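Local coordinates for hydrazine synthase alpha subunit (Candidatus Kuenenia stuttgartiensis, PDB 5C2V) that catalyses the second half-reaction of hydrazine synthesis, condensing hydroxylamine made by the gamma subunit with ammonia to give hydrazine, at the interface of chains A and B and the interface of chains A and C. Residues are numbered along the deposited sequence; one frame, centred on the assembly and turned at random. Chains: chain A, Hydrazine synthase alpha subunit; chain B, Hydrazine synthase gamma subunit; chain C, Hydrazine synthase beta subunit.

Both contacts belong to the heterotrimer of alpha, beta and gamma subunits, which pairs with a second copy into an elongated dimer. Contact 1 joins chain A to the gamma subunit and contact 2 joins chain A to the beta subunit; the centres of their C-alpha atoms lie about 32 Å apart. They share no residues. Chain A thus meets its two partners through different parts of its sequence, 577-581 and 317-322, which probably helps keep the gamma and alpha active sites in register for passage of hydroxylamine through the tunnel between them; neither contact is shown to line that tunnel.

Contact 1: the interface of chains A and B. Residues chain A 577-578, 580-581; chain B 79, 85-86, 250.
This is a heterologous alpha-gamma interface, built on an indole stack with backbone and water links beside it, and it helps hold the two catalytic subunits of the heterotrimer together. On chain A the 3-10 helix 575-579 and the residues just after it meet loops of chain B, with B:Trp85 as the central contact residue. The indoles of A:Trp580 and B:Trp85 lie face to face and point the same way, their planes 15° apart. They are slipped against each other: the six-membered ring of A:Trp580 covers the five-membered ring of B:Trp85, with centroids 3.8 Å apart. A:Trp580 reaches this position with CG roughly anti to its backbone N (chi1 -156°). At the edge of the B:Trp85 ring, and in its plane, lies the backbone N of A:Trp581, while CB of A:Trp581 packs near CD1 of the same indole. A:Leu577 crosses B:Trp85 at about a right angle and sets its CD1 methyl 3.8 Å from CB of B:Trp85. The same leucine meets B:Asp79 tip to tip, CD1 lying 3.5 Å from the carboxylate OD2. That oxygen also accepts a nearly straight hydrogen bond from N of B:Gly86 (179° at H), met from above the carboxylate plane, which ties the loop carrying B:Trp85 to a calcium-binding residue. The A:Tyr578 ring brings its CD1-CE1 side against the backbone of B:Gly86, CD1 standing 3.6 Å from CA. Across the backbones, N of B:Trp85 makes a weak hydrogen bond to O of A:Trp581. One water links O of A:Leu577, N of A:Trp581 and O of B:Trp85. A second lies within bonding distance of the carbonyl oxygens of A:Trp581, B:Trp85 and B:Leu250, of which it can donate to at most two at a time; its oxygen is 2.9 Å from O of B:Leu250.

Contact 2: the interface of chains A and C. Residues chain A 317-322; chain C 248-250, 305, 309.
The loop of chain A that follows strand 312-317 meets a chain C loop between strands 241-245 and 256-261, with the short helix 308-311 and the loop ahead of it alongside. A:Trp318 and C:Asn250 form the main side-chain pair. The side-chain amide of C:Asn250 lies over one face of the indole, the two planes 18° apart, and its CG sits toward the rim, 3.7 Å from CZ2 of A:Trp318. With CG anti to the carbonyl carbon (chi1 -60°), C:Asn250 also makes a short but bent 2.7 Å hydrogen bond from ND2 to O of A:Trp318, the acceptor well out of the asparagine amide plane. A water, at the long end of hydrogen-bond range from the indole NE1, links it to O of C:Asn250, adding a backbone route.

The carbonyl O of A:Asp319 takes a hydrogen bond from N of C:Asn250 at 3.1 Å and a weak one from N of C:Leu249. C:Leu249 then crosses A:Pro321 at about a right angle, its CD2 methyl 3.7 Å from the ring CD. The CB methyl of A:Ala320 stands over the centre of one face of the C:Arg309 guanidinium. Within chain C, OD2 of C:Asp248 lies in that guanidinium plane, in a 3.2 Å salt bridge with NH2, which approaches from above the carboxylate plane. A:Asp319 OD2 and C:Asp248 OD2 come within 4.1 Å, and the C:Arg309 charge close to both may offset the repulsion. In the fold, chain C contributes inter-strand connections of its propeller, helix 308-311 running straight into strand 312-317, and chain A the loop leading to 3-10 helix 323-325.

Contact 1: the interface of chains A and B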
loop_
_atom_site.group_PDB
_atom_site.type_symbol
_atom_site.label_atom_id
_atom_site.label_comp_id
_atom_site.label_asym_id
_atom_site.label_seq_id
_atom_site.Cartn_x
_atom_site.Cartn_y
_atom_site.Cartn_z
ATOM N N LEU A 577 0.664 -35.326 -16.237
ATOM C CA LEU A 577 1.819 -36.163 -15.923
ATOM C C LEU A 577 2.043 -37.241 -16.979
ATOM O O LEU A 577 3.181 -37.586 -17.300
ATOM C CB LEU A 577 1.645 -36.811 -14.548
ATOM C CG LEU A 577 2.699 -37.847 -14.151
ATOM C CD1 LEU A 577 4.079 -37.214 -14.115
ATOM C CD2 LEU A 577 2.362 -38.490 -12.814
ATOM N N TYR A 578 0.950 -37.764 -17.523
ATOM C CA TYR A 578 1.022 -38.835 -18.505
ATOM C C TYR A 578 1.195 -38.290 -19.920
ATOM O O TYR A 578 1.441 -39.045 -20.859
ATOM C CB TYR A 578 -0.226 -39.714 -18.418
ATOM C CG TYR A 578 -0.373 -40.406 -17.081
ATOM C CD1 TYR A 578 0.214 -41.643 -16.850
ATOM C CD2 TYR A 578 -1.091 -39.818 -16.046
ATOM C CE1 TYR A 578 0.088 -42.279 -15.629
ATOM C CE2 TYR A 578 -1.222 -40.447 -14.821
ATOM C CZ TYR A 578 -0.631 -41.676 -14.618
ATOM O OH TYR A 578 -0.758 -42.306 -13.401
ATOM N N TRP A 580 3.547 -36.088 -20.515
ATOM C CA TRP A 580 4.876 -35.486 -20.458
ATOM C C TRP A 580 5.933 -36.277 -21.240
ATOM O O TRP A 580 6.330 -35.865 -22.330
ATOM C CB TRP A 580 5.307 -35.343 -18.998
ATOM C CG TRP A 580 6.328 -34.279 -18.755
ATOM C CD1 TRP A 580 6.894 -33.453 -19.682
ATOM C CD2 TRP A 580 6.890 -33.910 -17.490
ATOM N NE1 TRP A 580 7.784 -32.600 -19.073
ATOM C CE2 TRP A 580 7.799 -32.861 -17.728
ATOM C CE3 TRP A 580 6.718 -34.370 -16.181
ATOM C CZ2 TRP A 580 8.532 -32.265 -16.704
ATOM C CZ3 TRP A 580 7.447 -33.779 -15.169
ATOM C CH2 TRP A 580 8.342 -32.736 -15.435
ATOM N N TRP A 581 6.399 -37.398 -20.691
ATOM C CA TRP A 581 7.309 -38.268 -21.434
ATOM C C TRP A 581 6.867 -39.734 -21.351
ATOM O O TRP A 581 7.107 -40.400 -20.344
ATOM C CB TRP A 581 8.724 -38.082 -20.866
ATOM C CG TRP A 581 9.799 -38.988 -21.387
ATOM C CD1 TRP A 581 9.861 -39.583 -22.613
ATOM C CD2 TRP A 581 10.984 -39.391 -20.684
ATOM N NE1 TRP A 581 11.010 -40.335 -22.715
ATOM C CE2 TRP A 581 11.715 -40.233 -21.544
ATOM C CE3 TRP A 581 11.495 -39.119 -19.411
ATOM C CZ2 TRP A 581 12.928 -40.809 -21.171
ATOM C CZ3 TRP A 581 12.698 -39.694 -19.042
ATOM C CH2 TRP A 581 13.401 -40.527 -19.919
ATOM N N ASP B 79 7.256 -42.249 -8.902
ATOM C CA ASP B 79 7.516 -42.005 -10.312
ATOM C C ASP B 79 8.893 -41.357 -10.476
ATOM O O ASP B 79 9.067 -40.163 -10.242
ATOM C CB ASP B 79 6.416 -41.122 -10.909
ATOM C CG ASP B 79 6.578 -40.912 -12.397
ATOM O OD1 ASP B 79 7.404 -41.617 -13.004
ATOM O OD2 ASP B 79 5.869 -40.052 -12.963
ATOM N N TRP B 85 7.905 -40.358 -17.474
ATOM C CA TRP B 85 6.875 -39.903 -16.549
ATOM C C TRP B 85 5.569 -40.649 -16.789
ATOM O O TRP B 85 5.206 -40.932 -17.931
ATOM C CB TRP B 85 6.655 -38.396 -16.686
ATOM C CG TRP B 85 7.906 -37.580 -16.546
ATOM C CD1 TRP B 85 8.500 -36.823 -17.514
ATOM C CD2 TRP B 85 8.719 -37.441 -15.374
ATOM N NE1 TRP B 85 9.627 -36.217 -17.017
ATOM C CE2 TRP B 85 9.785 -36.582 -15.704
ATOM C CE3 TRP B 85 8.648 -37.959 -14.076
ATOM C CZ2 TRP B 85 10.773 -36.228 -14.787
ATOM C CZ3 TRP B 85 9.631 -37.608 -13.167
ATOM C CH2 TRP B 85 10.676 -36.746 -13.526
ATOM N N GLY B 86 4.863 -40.965 -15.709
ATOM C CA GLY B 86 3.641 -41.740 -15.805
ATOM C C GLY B 86 3.936 -43.225 -15.734
ATOM O O GLY B 86 3.029 -44.055 -15.761
ATOM N N LEU B 250 2.011 -45.825 -17.928
ATOM C CA LEU B 250 2.622 -45.936 -19.245
ATOM C C LEU B 250 4.063 -46.405 -19.109
ATOM O O LEU B 250 4.917 -45.661 -18.641
ATOM C CB LEU B 250 2.575 -44.596 -19.982
ATOM C CG LEU B 250 1.195 -44.035 -20.313
ATOM C CD1 LEU B 250 1.299 -42.618 -20.858
ATOM C CD2 LEU B 250 0.512 -44.943 -21.311
HETATM O O HOH W 1 4.766 -38.748 -19.331
HETATM O O HOH W 2 6.119 -43.162 -19.468
#

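Contact 2: the interface of chains A and C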
loop_
_atom_site.group_PDB
_atom_site.type_symbol
_atom_site.label_atom_id
_atom_site.label_comp_id
_atom_site.label_asym_id
_atom_site.label_seq_id
_atom_site.Cartn_x
_atom_site.Cartn_y
_atom_site.Cartn_z
ATOM N N SER A 317 15.120 -15.255 9.016
ATOM C CA SER A 317 15.647 -16.608 9.187
ATOM C C SER A 317 15.787 -17.332 7.849
ATOM O O SER A 317 14.870 -17.318 7.031
ATOM C CB SER A 317 14.755 -17.422 10.125
ATOM O OG SER A 317 15.220 -18.755 10.239
ATOM N N TRP A 318 16.939 -17.956 7.629
ATOM C CA TRP A 318 17.168 -18.709 6.400
ATOM C C TRP A 318 16.295 -19.955 6.346
ATOM O O TRP A 318 15.706 -20.267 5.310
ATOM C CB TRP A 318 18.641 -19.102 6.264
ATOM C CG TRP A 318 18.854 -20.243 5.313
ATOM C CD1 TRP A 318 19.193 -21.524 5.636
ATOM C CD2 TRP A 318 18.723 -20.210 3.886
ATOM N NE1 TRP A 318 19.290 -22.291 4.500
ATOM C CE2 TRP A 318 19.005 -21.508 3.411
ATOM C CE3 TRP A 318 18.398 -19.212 2.963
ATOM C CZ2 TRP A 318 18.973 -21.831 2.056
ATOM C CZ3 TRP A 318 18.367 -19.536 1.617
ATOM C CH2 TRP A 318 18.654 -20.833 1.178
ATOM N N ASP A 319 16.215 -20.663 7.468
ATOM C CA ASP A 319 15.407 -21.873 7.555
ATOM C C ASP A 319 13.928 -21.553 7.372
ATOM O O ASP A 319 13.191 -22.315 6.747
ATOM C CB ASP A 319 15.636 -22.578 8.894
ATOM C CG ASP A 319 17.080 -22.999 9.094
ATOM O OD1 ASP A 319 17.796 -23.171 8.085
ATOM O OD2 ASP A 319 17.498 -23.164 10.260
ATOM N N ALA A 320 13.500 -20.419 7.918
ATOM C CA ALA A 320 12.114 -19.983 7.795
ATOM C C ALA A 320 12.034 -18.504 7.431
ATOM O O ALA A 320 11.912 -17.650 8.308
ATOM C CB ALA A 320 11.359 -20.252 9.088
ATOM N N PRO A 321 12.102 -18.197 6.126
ATOM C CA PRO A 321 12.054 -16.814 5.639
ATOM C C PRO A 321 10.632 -16.273 5.563
ATOM O O PRO A 321 10.063 -16.180 4.476
ATOM C CB PRO A 321 12.675 -16.908 4.236
ATOM C CG PRO A 321 12.994 -18.376 4.007
ATOM C CD PRO A 321 12.226 -19.155 5.020
ATOM N N PHE A 322 10.070 -15.920 6.713
ATOM C CA PHE A 322 8.720 -15.378 6.764
ATOM C C PHE A 322 8.687 -14.110 7.614
ATOM O O PHE A 322 9.709 -13.700 8.165
ATOM C CB PHE A 322 7.749 -16.424 7.312
ATOM C CG PHE A 322 7.823 -17.747 6.600
ATOM C CD1 PHE A 322 7.093 -17.971 5.444
ATOM C CD2 PHE A 322 8.631 -18.764 7.083
ATOM C CE1 PHE A 322 7.164 -19.186 4.787
ATOM C CE2 PHE A 322 8.708 -19.979 6.429
ATOM C CZ PHE A 322 7.972 -20.192 5.280
ATOM N N ASP C 248 11.073 -26.788 8.786
ATOM C CA ASP C 248 11.201 -25.428 8.277
ATOM C C ASP C 248 11.195 -25.499 6.755
ATOM O O ASP C 248 11.111 -26.587 6.184
ATOM C CB ASP C 248 12.485 -24.757 8.777
ATOM C CG ASP C 248 12.518 -24.603 10.284
ATOM O OD1 ASP C 248 11.438 -24.590 10.906
ATOM O OD2 ASP C 248 13.626 -24.487 10.850
ATOM N N LEU C 249 11.286 -24.350 6.094
ATOM C CA LEU C 249 11.340 -24.337 4.639
ATOM C C LEU C 249 12.629 -24.988 4.155
ATOM O O LEU C 249 12.601 -25.911 3.343
ATOM C CB LEU C 249 11.237 -22.910 4.097
ATOM C CG LEU C 249 11.309 -22.780 2.573
ATOM C CD1 LEU C 249 10.099 -23.424 1.917
ATOM C CD2 LEU C 249 11.441 -21.326 2.152
ATOM N N ASN C 250 13.756 -24.483 4.642
ATOM C CA ASN C 250 15.063 -25.023 4.291
ATOM C C ASN C 250 15.652 -25.998 5.320
ATOM O O ASN C 250 16.768 -26.485 5.144
ATOM C CB ASN C 250 16.037 -23.871 4.040
ATOM C CG ASN C 250 15.581 -22.963 2.910
ATOM O OD1 ASN C 250 15.818 -23.248 1.736
ATOM N ND2 ASN C 250 14.913 -21.870 3.260
ATOM N N LEU C 305 5.040 -24.231 6.024
ATOM C CA LEU C 305 6.426 -24.547 6.345
ATOM C C LEU C 305 7.037 -23.522 7.295
ATOM O O LEU C 305 8.210 -23.621 7.658
ATOM C CB LEU C 305 7.253 -24.659 5.061
ATOM C CG LEU C 305 6.959 -25.931 4.255
ATOM C CD1 LEU C 305 7.849 -26.040 3.026
ATOM C CD2 LEU C 305 7.094 -27.172 5.129
ATOM N N ARG C 309 7.586 -22.819 13.855
ATOM C CA ARG C 309 8.208 -21.781 14.667
ATOM C C ARG C 309 7.257 -21.213 15.714
ATOM O O ARG C 309 7.693 -20.605 16.691
ATOM C CB ARG C 309 8.733 -20.656 13.774
ATOM C CG ARG C 309 9.910 -21.068 12.909
ATOM C CD ARG C 309 11.017 -21.671 13.759
ATOM N NE ARG C 309 12.195 -22.021 12.971
ATOM C CZ ARG C 309 13.224 -21.206 12.766
ATOM N NH1 ARG C 309 13.221 -19.987 13.289
ATOM N NH2 ARG C 309 14.255 -21.608 12.036
HETATM O O HOH W 3 18.898 -25.475 3.769
#